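Local coordinates for hemolysin activator protein CdiB (Acinetobacter baumannii ACICU, PDB 6WIL), which probably secretes its partner toxin of contact-dependent growth inhibition across the outer membrane, as an Omp85-type two-partner secretion transporter, at residues 76-81 with 108-113; 178-183 with 276-281; 501-506 with 513-518. All blocks are in the same frame, centred on the assembly; numbering follows the deposited sequence.

Contact 1. Residues 76-81 with 108-113; sequences FNFVIK and QNELLK
F76, F78 and V79 meet E110 and L111 where the two helices of the ShlB-type POTRA domain lie beside each other. The domain has the β-α-α-β-β order of the POTRA fold, and helices 77-85 and 97-113 are its α-α pair, resting on strands 59-62, 120-123 and 132-149. The axes of the two short helical segments approach to 9.5 Å with their directions 132° apart, so these two segments run at a broad angle to each other. The first three residues sit around the start of helix 77-85, the other two near the end of helix 97-113.

The apolar part converges on one methyl group. L111 CD1 lies 3.9 Å from F76 CE1 and 4.0 Å from V79 CG2, with F78 CZ slightly farther away at 4.3 Å from the same methyl, which thus sits among three side chains. Beneath this group, I137 of strand 132-149 touches both F76 and L111, while I121 of strand 120-123 touches V79 and L111; the interhelical contact thus merges with the core above the sheet. F116 adds an edge-to-face partner to the ring of F76.

Polar groups enter at the outer side through E110. E110 CG lies 4.1 Å from F78 CD2; beyond it the chain bends (chi2 53°), the carboxylate plane stands perpendicular to the ring, and OE1 makes a long salt bridge to NZ of K113. F78 CG lies between its backbone N and carbonyl carbon (chi1 71°); its CB does not point at helix 97-113, yet the ring's end comes nearer. K114 adds a cation-pi contact to F78. No hydrogen bond links the two segments; their closest approach is F78 CE2 to E110 O, 3.6 Å, with the oxygen in the plane of the ring.

Contact 2. Residues 178-183 with 276-281; sequences LENLKR and QLPVGY
This is a mixed contact between domains, one direct hydrogen bond beside packing on a proline: N180 of helix 171-181 and R183, three residues on, meet P278 and G280 at the POTRA-facing end of a barrel strand. Helix 171-181 belongs to the second POTRA domain, and strand 266-279 is one of the sixteen in the transmembrane barrel.

A direct hydrogen bond joins the two sides. N180 ND2 donates to G280 O at 2.9 Å, nearly straight at 168°, and the acceptor lies almost exactly in the plane of the amide. The first torsion of N180 sets CG anti to its carbonyl carbon (chi1 -68°), on a CB that already points at the strand. The same carboxamide also packs on proline: its OD1 is 3.5 Å from P278 CB. Both polar atoms of the bond have further partners, since ND2 also reaches G160 O and G280 O accepts from Q176 NE2 of the same helix.

G280 and Y281 have the backbone angles of a type II' turn, the tight β-hairpin connection between strands 266-279 and 282-295. Such short turns are usual at the periplasmic end of outer-membrane barrels, and here the carbonyl of the turn's glycine is what the POTRA helix grips.

R183 is extended from CG to NE. It and P278 slide past each other in opposite directions, with P278 CB 3.8 Å above the guanidinium plane and off toward its rim. R183 NH1 also lies 3.7 Å from P278 CD. In the plane of the guanidinium, a water accepts from R183 NH1 at 3.2 Å and donates to Q276 O at 2.9 Å. The strongest partner of R183 is D283, salt-bridged through NH2, and D283 OD2 also receives a hydrogen bond from Q276 NE2.

Contact 3. Residues 501-506 with 513-518; sequences QGWVNG and QRYLLG. With C8E ((hydroxyethyloxy)tri(ethyloxy)octane), chain D.
W503 and Y515 leave adjacent strands from one face of the sheet; chi1 sets CG anti to the carbonyl carbon in W503 (-71°) and anti to the backbone N in Y515 (-175°), and the two side chains lie side by side, pointing the same way. They form a non-hydrogen-bonded pair in an antiparallel β-hairpin of the outer-membrane barrel, strands 493-505 and 515-526. The five-membered ring of W503 and the ring of Y515 have centroids 4.8 Å apart and planes at 57°, an oblique arrangement. The touch is close, with W503 NE1 3.1 Å from Y515 CD1.

At the far end of the phenol, Y515 OH donates to Q501 OE1, though the bond is modelled so short that its exact length is doubtful. Q501 CG meanwhile packs 3.6 Å from L517 CD1, so Q501, W503, Y515 and L517 make one continuous patch. A C8E detergent molecule, also bonded to Q478 NE2, lies over one face of the indole: its C17 sits 3.8 Å above the plane, offset toward the rim, and its C14 is 3.6 Å from W503 CB. This is consistent with the patch facing the membrane. On the other face of the sheet, L516 touches F466 and L472.

Between the strands, G502 and L516 exchange a reciprocal pair of backbone hydrogen bonds, G502 N to L516 O at 3.1 Å and L516 N to G502 O at 3.2 Å. Beyond W503 the pairing closes with V504 N bonded to R514 O, and R514 CB comes to 3.2 Å from V504 O.

How the contacts relate
The three contacts follow one another along the chain and sample its architecture from POTRA domain to barrel. Contact 1 lies within the ShlB-type POTRA domain; contact 2, its centre about 28 Å away, ties the second POTRA domain to the barrel; contact 3, about 40 Å from contact 2 between centres, joins neighbouring strands of the barrel wall. Contacts 2 and 3 both reach the sixteen-stranded sheet, whereas contacts 1 and 3, about 51 Å apart between centres, lie on opposite sides of the chain's centre. Together they illustrate a modular transporter: a helix pair packed on the POTRA sheet, an interdomain joint of one hydrogen bond and proline packing, and a hydrogen-bonded hairpin in the outer-membrane barrel.

Contact 1. Residues 76-81 with 108-113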
loop_
_atom_site.group_PDB
_atom_site.type_symbol
_atom_site.label_atom_id
_atom_site.label_comp_id
_atom_site.label_asym_id
_atom_site.label_seq_id
_atom_site.Cartn_x
_atom_site.Cartn_y
_atom_site.Cartn_z
ATOM N N PHE A 76 -0.351 30.495 8.317
ATOM C CA PHE A 76 -0.950 30.876 7.043
ATOM C C PHE A 76 -0.102 31.850 6.236
ATOM O O PHE A 76 -0.584 32.378 5.229
ATOM C CB PHE A 76 -2.340 31.466 7.274
ATOM C CG PHE A 76 -3.370 30.442 7.648
ATOM C CD1 PHE A 76 -3.768 29.480 6.735
ATOM C CD2 PHE A 76 -3.933 30.435 8.913
ATOM C CE1 PHE A 76 -4.718 28.534 7.072
ATOM C CE2 PHE A 76 -4.881 29.490 9.258
ATOM C CZ PHE A 76 -5.277 28.541 8.335
ATOM N N ASN A 77 1.152 32.086 6.633
ATOM C CA ASN A 77 1.997 33.017 5.892
ATOM C C ASN A 77 2.301 32.533 4.479
ATOM O O ASN A 77 2.741 33.334 3.648
ATOM C CB ASN A 77 3.304 33.280 6.647
ATOM C CG ASN A 77 4.109 32.016 6.892
ATOM O OD1 ASN A 77 4.570 31.365 5.953
ATOM N ND2 ASN A 77 4.305 31.677 8.162
ATOM N N PHE A 78 2.076 31.250 4.183
ATOM C CA PHE A 78 2.298 30.752 2.830
ATOM C C PHE A 78 1.348 31.387 1.822
ATOM O O PHE A 78 1.630 31.366 0.620
ATOM C CB PHE A 78 2.154 29.226 2.794
ATOM C CG PHE A 78 0.743 28.744 2.962
ATOM C CD1 PHE A 78 0.205 28.568 4.227
ATOM C CD2 PHE A 78 -0.043 28.452 1.859
ATOM C CE1 PHE A 78 -1.094 28.119 4.389
ATOM C CE2 PHE A 78 -1.348 28.010 2.012
ATOM C CZ PHE A 78 -1.873 27.841 3.280
ATOM N N VAL A 79 0.224 31.935 2.283
ATOM C CA VAL A 79 -0.692 32.631 1.387
ATOM C C VAL A 79 -0.054 33.914 0.869
ATOM O O VAL A 79 -0.085 34.200 -0.333
ATOM C CB VAL A 79 -2.027 32.908 2.100
ATOM C CG1 VAL A 79 -2.839 33.942 1.337
ATOM C CG2 VAL A 79 -2.817 31.612 2.269
ATOM N N ILE A 80 0.535 34.705 1.768
ATOM C CA ILE A 80 1.230 35.917 1.345
ATOM C C ILE A 80 2.507 35.560 0.595
ATOM O O ILE A 80 2.880 36.232 -0.377
ATOM C CB ILE A 80 1.512 36.824 2.557
ATOM C CG1 ILE A 80 0.200 37.269 3.204
ATOM C CG2 ILE A 80 2.329 38.041 2.142
ATOM C CD1 ILE A 80 -0.687 38.069 2.280
ATOM N N LYS A 81 3.195 34.499 1.030
ATOM C CA LYS A 81 4.370 34.015 0.314
ATOM C C LYS A 81 4.054 33.758 -1.155
ATOM O O LYS A 81 4.795 34.186 -2.047
ATOM C CB LYS A 81 4.897 32.735 0.965
ATOM C CG LYS A 81 6.062 32.914 1.918
ATOM C CD LYS A 81 6.822 31.599 2.045
ATOM C CE LYS A 81 7.022 31.190 3.493
ATOM N NZ LYS A 81 7.012 29.706 3.636
ATOM N N GLN A 108 -6.989 32.354 -2.445
ATOM C CA GLN A 108 -7.966 31.386 -1.962
ATOM C C GLN A 108 -7.722 30.010 -2.565
ATOM O O GLN A 108 -7.891 28.992 -1.884
ATOM C CB GLN A 108 -9.382 31.870 -2.278
ATOM C CG GLN A 108 -10.486 30.869 -1.960
ATOM C CD GLN A 108 -10.729 30.701 -0.471
ATOM O OE1 GLN A 108 -10.269 31.502 0.343
ATOM N NE2 GLN A 108 -11.462 29.653 -0.108
ATOM N N ASN A 109 -7.329 29.959 -3.840
ATOM C CA ASN A 109 -6.930 28.690 -4.438
ATOM C C ASN A 109 -5.730 28.104 -3.709
ATOM O O ASN A 109 -5.647 26.887 -3.509
ATOM C CB ASN A 109 -6.623 28.885 -5.924
ATOM C CG ASN A 109 -6.102 27.622 -6.584
ATOM O OD1 ASN A 109 -6.871 26.724 -6.921
ATOM N ND2 ASN A 109 -4.789 27.555 -6.784
ATOM N N GLU A 110 -4.795 28.960 -3.291
ATOM C CA GLU A 110 -3.660 28.491 -2.506
ATOM C C GLU A 110 -4.116 27.965 -1.151
ATOM O O GLU A 110 -3.531 27.018 -0.611
ATOM C CB GLU A 110 -2.644 29.619 -2.332
ATOM C CG GLU A 110 -1.266 29.129 -1.960
ATOM C CD GLU A 110 -0.758 28.082 -2.929
ATOM O OE1 GLU A 110 -0.711 28.370 -4.146
ATOM O OE2 GLU A 110 -0.428 26.965 -2.476
ATOM N N LEU A 111 -5.160 28.574 -0.586
ATOM C CA LEU A 111 -5.732 28.078 0.661
ATOM C C LEU A 111 -6.301 26.677 0.474
ATOM O O LEU A 111 -6.064 25.781 1.293
ATOM C CB LEU A 111 -6.812 29.046 1.150
ATOM C CG LEU A 111 -7.139 29.069 2.642
ATOM C CD1 LEU A 111 -5.895 29.421 3.443
ATOM C CD2 LEU A 111 -8.256 30.066 2.921
ATOM N N LEU A 112 -7.053 26.469 -0.611
ATOM C CA LEU A 112 -7.580 25.144 -0.914
ATOM C C LEU A 112 -6.471 24.168 -1.287
ATOM O O LEU A 112 -6.606 22.963 -1.046
ATOM C CB LEU A 112 -8.605 25.237 -2.045
ATOM C CG LEU A 112 -9.795 26.160 -1.789
ATOM C CD1 LEU A 112 -10.732 26.187 -2.990
ATOM C CD2 LEU A 112 -10.539 25.730 -0.533
ATOM N N LYS A 113 -5.380 24.664 -1.879
ATOM C CA LYS A 113 -4.252 23.799 -2.212
ATOM C C LYS A 113 -3.712 23.096 -0.973
ATOM O O LYS A 113 -3.382 21.906 -1.019
ATOM C CB LYS A 113 -3.143 24.610 -2.880
ATOM C CG LYS A 113 -2.987 24.371 -4.368
ATOM C CD LYS A 113 -1.724 25.048 -4.880
ATOM C CE LYS A 113 -1.609 24.949 -6.390
ATOM N NZ LYS A 113 -0.756 26.040 -6.936
#

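Contact 2. Residues 178-183 with 276-281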
loop_
_atom_site.group_PDB
_atom_site.type_symbol
_atom_site.label_atom_id
_atom_site.label_comp_id
_atom_site.label_asym_id
_atom_site.label_seq_id
_atom_site.Cartn_x
_atom_site.Cartn_y
_atom_site.Cartn_z
ATOM N N LEU A 178 -10.969 9.582 7.878
ATOM C CA LEU A 178 -11.961 8.803 7.146
ATOM C C LEU A 178 -11.399 7.451 6.716
ATOM O O LEU A 178 -12.094 6.431 6.788
ATOM C CB LEU A 178 -12.450 9.597 5.937
ATOM C CG LEU A 178 -13.451 8.946 4.988
ATOM C CD1 LEU A 178 -14.577 9.917 4.691
ATOM C CD2 LEU A 178 -12.740 8.566 3.710
ATOM N N GLU A 179 -10.141 7.420 6.265
ATOM C CA GLU A 179 -9.541 6.157 5.845
ATOM C C GLU A 179 -9.365 5.212 7.025
ATOM O O GLU A 179 -9.581 4.002 6.898
ATOM C CB GLU A 179 -8.200 6.409 5.161
ATOM C CG GLU A 179 -8.287 6.522 3.654
ATOM C CD GLU A 179 -7.053 7.165 3.054
ATOM O OE1 GLU A 179 -7.204 8.036 2.173
ATOM O OE2 GLU A 179 -5.929 6.812 3.476
ATOM N N ASN A 180 -8.976 5.752 8.182
ATOM C CA ASN A 180 -8.836 4.934 9.380
ATOM C C ASN A 180 -10.170 4.330 9.801
ATOM O O ASN A 180 -10.224 3.177 10.246
ATOM C CB ASN A 180 -8.245 5.770 10.514
ATOM C CG ASN A 180 -6.808 6.152 10.256
ATOM O OD1 ASN A 180 -6.164 5.602 9.366
ATOM N ND2 ASN A 180 -6.288 7.086 11.046
ATOM N N LEU A 181 -11.260 5.090 9.665
ATOM C CA LEU A 181 -12.565 4.574 10.065
ATOM C C LEU A 181 -13.110 3.575 9.055
ATOM O O LEU A 181 -13.909 2.705 9.418
ATOM C CB LEU A 181 -13.564 5.717 10.254
ATOM C CG LEU A 181 -13.296 6.722 11.374
ATOM C CD1 LEU A 181 -14.495 7.649 11.584
ATOM C CD2 LEU A 181 -12.939 6.004 12.659
ATOM N N LYS A 182 -12.704 3.680 7.792
ATOM C CA LYS A 182 -13.194 2.756 6.777
ATOM C C LYS A 182 -12.569 1.374 6.880
ATOM O O LYS A 182 -12.982 0.473 6.143
ATOM C CB LYS A 182 -12.960 3.329 5.379
ATOM C CG LYS A 182 -14.001 4.354 4.969
ATOM C CD LYS A 182 -13.522 5.187 3.798
ATOM C CE LYS A 182 -13.217 4.338 2.574
ATOM N NZ LYS A 182 -14.446 3.822 1.914
ATOM N N ARG A 183 -11.592 1.181 7.768
ATOM C CA ARG A 183 -11.100 -0.169 8.012
ATOM C C ARG A 183 -12.145 -1.021 8.716
ATOM O O ARG A 183 -12.215 -2.230 8.479
ATOM C CB ARG A 183 -9.812 -0.123 8.832
ATOM C CG ARG A 183 -8.642 0.480 8.085
ATOM C CD ARG A 183 -7.396 0.505 8.941
ATOM N NE ARG A 183 -6.319 1.250 8.300
ATOM C CZ ARG A 183 -5.063 1.263 8.730
ATOM N NH1 ARG A 183 -4.721 0.559 9.801
ATOM N NH2 ARG A 183 -4.151 1.974 8.085
ATOM N N GLN A 276 -3.135 -4.953 13.336
ATOM C CA GLN A 276 -2.880 -3.632 12.777
ATOM C C GLN A 276 -3.905 -2.653 13.325
ATOM O O GLN A 276 -5.108 -2.919 13.254
ATOM C CB GLN A 276 -2.955 -3.671 11.247
ATOM C CG GLN A 276 -2.017 -2.711 10.545
ATOM C CD GLN A 276 -2.169 -2.757 9.037
ATOM O OE1 GLN A 276 -2.760 -3.688 8.488
ATOM N NE2 GLN A 276 -1.645 -1.744 8.360
ATOM N N LEU A 277 -3.436 -1.529 13.867
ATOM C CA LEU A 277 -4.329 -0.468 14.306
ATOM C C LEU A 277 -3.738 0.886 13.931
ATOM O O LEU A 277 -2.516 1.070 14.006
ATOM C CB LEU A 277 -4.586 -0.522 15.818
ATOM C CG LEU A 277 -3.599 0.110 16.800
ATOM C CD1 LEU A 277 -4.201 0.138 18.194
ATOM C CD2 LEU A 277 -2.278 -0.635 16.805
ATOM N N PRO A 278 -4.568 1.840 13.512
ATOM C CA PRO A 278 -4.064 3.174 13.171
ATOM C C PRO A 278 -4.132 4.141 14.340
ATOM O O PRO A 278 -4.988 4.049 15.217
ATOM C CB PRO A 278 -5.021 3.613 12.056
ATOM C CG PRO A 278 -6.327 3.010 12.471
ATOM C CD PRO A 278 -5.985 1.680 13.130
ATOM N N VAL A 279 -3.190 5.081 14.347
ATOM C CA VAL A 279 -3.231 6.225 15.257
ATOM C C VAL A 279 -3.047 7.506 14.455
ATOM O O VAL A 279 -1.924 8.010 14.308
ATOM C CB VAL A 279 -2.176 6.106 16.375
ATOM C CG1 VAL A 279 -2.430 7.151 17.448
ATOM C CG2 VAL A 279 -2.176 4.707 16.977
ATOM N N GLY A 280 -4.151 8.035 13.940
ATOM C CA GLY A 280 -4.067 9.232 13.120
ATOM C C GLY A 280 -3.278 8.982 11.847
ATOM O O GLY A 280 -3.603 8.085 11.056
ATOM N N TYR A 281 -2.215 9.766 11.653
ATOM C CA TYR A 281 -1.321 9.561 10.524
ATOM C C TYR A 281 -0.397 8.364 10.707
ATOM O O TYR A 281 0.227 7.935 9.730
ATOM C CB TYR A 281 -0.483 10.817 10.270
ATOM C CG TYR A 281 -1.195 11.923 9.529
ATOM C CD1 TYR A 281 -1.612 11.747 8.213
ATOM C CD2 TYR A 281 -1.438 13.151 10.142
ATOM C CE1 TYR A 281 -2.265 12.751 7.533
ATOM C CE2 TYR A 281 -2.087 14.161 9.466
ATOM C CZ TYR A 281 -2.496 13.960 8.165
ATOM O OH TYR A 281 -3.143 14.969 7.495
HETATM O O HOH W 1 -6.698 -1.379 11.333
#

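Contact 3. Residues 501-506 with 513-518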
loop_
_atom_site.group_PDB
_atom_site.type_symbol
_atom_site.label_atom_id
_atom_site.label_comp_id
_atom_site.label_asym_id
_atom_site.label_seq_id
_atom_site.Cartn_x
_atom_site.Cartn_y
_atom_site.Cartn_z
ATOM N N GLN A 501 8.671 -11.914 -16.717
ATOM C CA GLN A 501 10.099 -11.931 -17.009
ATOM C C GLN A 501 10.880 -11.814 -15.709
ATOM O O GLN A 501 10.547 -10.993 -14.854
ATOM C CB GLN A 501 10.508 -10.783 -17.940
ATOM C CG GLN A 501 9.966 -10.876 -19.349
ATOM C CD GLN A 501 10.302 -9.653 -20.177
ATOM O OE1 GLN A 501 11.362 -9.581 -20.802
ATOM N NE2 GLN A 501 9.402 -8.678 -20.180
ATOM N N GLY A 502 11.929 -12.618 -15.579
ATOM C CA GLY A 502 12.804 -12.542 -14.426
ATOM C C GLY A 502 14.255 -12.397 -14.836
ATOM O O GLY A 502 14.672 -12.850 -15.902
ATOM N N TRP A 503 15.026 -11.753 -13.960
ATOM C CA TRP A 503 16.452 -11.526 -14.171
ATOM C C TRP A 503 17.195 -11.768 -12.869
ATOM O O TRP A 503 16.770 -11.285 -11.816
ATOM C CB TRP A 503 16.735 -10.097 -14.646
ATOM C CG TRP A 503 16.309 -9.787 -16.036
ATOM C CD1 TRP A 503 17.005 -10.038 -17.179
ATOM C CD2 TRP A 503 15.100 -9.135 -16.435
ATOM N NE1 TRP A 503 16.301 -9.592 -18.269
ATOM C CE2 TRP A 503 15.126 -9.035 -17.840
ATOM C CE3 TRP A 503 13.995 -8.632 -15.743
ATOM C CZ2 TRP A 503 14.089 -8.455 -18.567
ATOM C CZ3 TRP A 503 12.967 -8.056 -16.466
ATOM C CH2 TRP A 503 13.022 -7.972 -17.863
ATOM N N VAL A 504 18.302 -12.504 -12.941
ATOM C CA VAL A 504 19.227 -12.642 -11.823
ATOM C C VAL A 504 20.624 -12.292 -12.316
ATOM O O VAL A 504 20.952 -12.474 -13.492
ATOM C CB VAL A 504 19.202 -14.056 -11.200
ATOM C CG1 VAL A 504 17.902 -14.276 -10.440
ATOM C CG2 VAL A 504 19.386 -15.114 -12.272
ATOM N N ASN A 505 21.444 -11.785 -11.405
ATOM C CA ASN A 505 22.763 -11.250 -11.730
ATOM C C ASN A 505 23.508 -11.063 -10.413
ATOM O O ASN A 505 22.938 -11.228 -9.329
ATOM C CB ASN A 505 22.635 -9.950 -12.540
ATOM C CG ASN A 505 23.936 -9.173 -12.637
ATOM O OD1 ASN A 505 24.081 -8.114 -12.027
ATOM N ND2 ASN A 505 24.898 -9.709 -13.384
ATOM N N GLY A 506 24.791 -10.739 -10.511
ATOM C CA GLY A 506 25.619 -10.566 -9.340
ATOM C C GLY A 506 26.217 -11.886 -8.903
ATOM O O GLY A 506 26.249 -12.872 -9.647
ATOM N N GLN A 513 22.364 -18.295 -17.571
ATOM C CA GLN A 513 21.216 -18.789 -16.822
ATOM C C GLN A 513 20.532 -17.668 -16.051
ATOM O O GLN A 513 20.079 -17.869 -14.926
ATOM C CB GLN A 513 21.634 -19.910 -15.870
ATOM C CG GLN A 513 22.371 -21.046 -16.546
ATOM C CD GLN A 513 22.042 -22.388 -15.932
ATOM O OE1 GLN A 513 21.489 -22.461 -14.836
ATOM N NE2 GLN A 513 22.364 -23.461 -16.644
ATOM N N ARG A 514 20.444 -16.489 -16.650
ATOM C CA ARG A 514 20.049 -15.293 -15.928
ATOM C C ARG A 514 18.683 -14.758 -16.338
ATOM O O ARG A 514 18.293 -13.681 -15.875
ATOM C CB ARG A 514 21.106 -14.202 -16.124
ATOM C CG ARG A 514 22.543 -14.709 -16.094
ATOM C CD ARG A 514 23.531 -13.564 -16.277
ATOM N NE ARG A 514 23.327 -12.861 -17.543
ATOM C CZ ARG A 514 24.101 -11.875 -17.987
ATOM N NH1 ARG A 514 23.834 -11.295 -19.149
ATOM N NH2 ARG A 514 25.141 -11.470 -17.271
ATOM N N TYR A 515 17.945 -15.469 -17.187
ATOM C CA TYR A 515 16.730 -14.914 -17.762
ATOM C C TYR A 515 15.642 -15.971 -17.878
ATOM O O TYR A 515 15.909 -17.118 -18.245
ATOM C CB TYR A 515 17.002 -14.306 -19.140
ATOM C CG TYR A 515 15.803 -13.616 -19.739
ATOM C CD1 TYR A 515 15.448 -12.338 -19.338
ATOM C CD2 TYR A 515 15.023 -14.240 -20.706
ATOM C CE1 TYR A 515 14.355 -11.693 -19.880
ATOM C CE2 TYR A 515 13.922 -13.602 -21.254
ATOM C CZ TYR A 515 13.593 -12.327 -20.836
ATOM O OH TYR A 515 12.503 -11.678 -21.370
ATOM N N LEU A 516 14.412 -15.565 -17.570
ATOM C CA LEU A 516 13.233 -16.405 -17.722
ATOM C C LEU A 516 12.133 -15.605 -18.401
ATOM O O LEU A 516 11.962 -14.414 -18.131
ATOM C CB LEU A 516 12.729 -16.931 -16.373
ATOM C CG LEU A 516 13.518 -18.069 -15.724
ATOM C CD1 LEU A 516 12.938 -18.426 -14.366
ATOM C CD2 LEU A 516 13.561 -19.288 -16.630
ATOM N N LEU A 517 11.393 -16.268 -19.286
ATOM C CA LEU A 517 10.239 -15.672 -19.947
ATOM C C LEU A 517 9.132 -16.710 -19.987
ATOM O O LEU A 517 9.280 -17.754 -20.630
ATOM C CB LEU A 517 10.583 -15.199 -21.364
ATOM C CG LEU A 517 9.398 -14.698 -22.198
ATOM C CD1 LEU A 517 8.950 -13.320 -21.751
ATOM C CD2 LEU A 517 9.723 -14.706 -23.684
ATOM N N GLY A 518 8.034 -16.430 -19.291
ATOM C CA GLY A 518 6.891 -17.320 -19.288
ATOM C C GLY A 518 5.624 -16.610 -19.714
ATOM O O GLY A 518 5.564 -15.376 -19.705
HETATM C C1 C8E D . 18.341 2.452 -4.649
HETATM C C2 C8E D . 18.104 0.957 -4.852
HETATM C C3 C8E D . 16.605 0.659 -4.846
HETATM C C4 C8E D . 16.380 -0.828 -5.106
HETATM C C5 C8E D . 16.744 -1.156 -6.552
HETATM C C6 C8E D . 16.716 -2.670 -6.739
HETATM C C7 C8E D . 16.318 -2.994 -8.176
HETATM C C8 C8E D . 17.571 -3.180 -9.027
HETATM O O9 C8E D . 17.566 -4.480 -9.545
HETATM C C10 C8E D . 18.678 -4.800 -10.332
HETATM C C11 C8E D . 18.690 -6.304 -10.601
HETATM O O12 C8E D . 18.934 -6.536 -11.960
HETATM C C13 C8E D . 19.210 -7.873 -12.273
HETATM C C14 C8E D . 19.494 -8.006 -13.769
HETATM O O15 C8E D . 18.870 -6.969 -14.474
HETATM C C16 C8E D . 18.971 -7.087 -15.865
HETATM C C17 C8E D . 17.877 -6.261 -16.547
HETATM O O18 C8E D . 18.088 -4.895 -16.323
HETATM C C19 C8E D . 17.339 -4.058 -17.158
HETATM C C20 C8E D . 16.447 -3.141 -16.320
HETATM O O21 C8E D . 17.228 -2.410 -15.414
#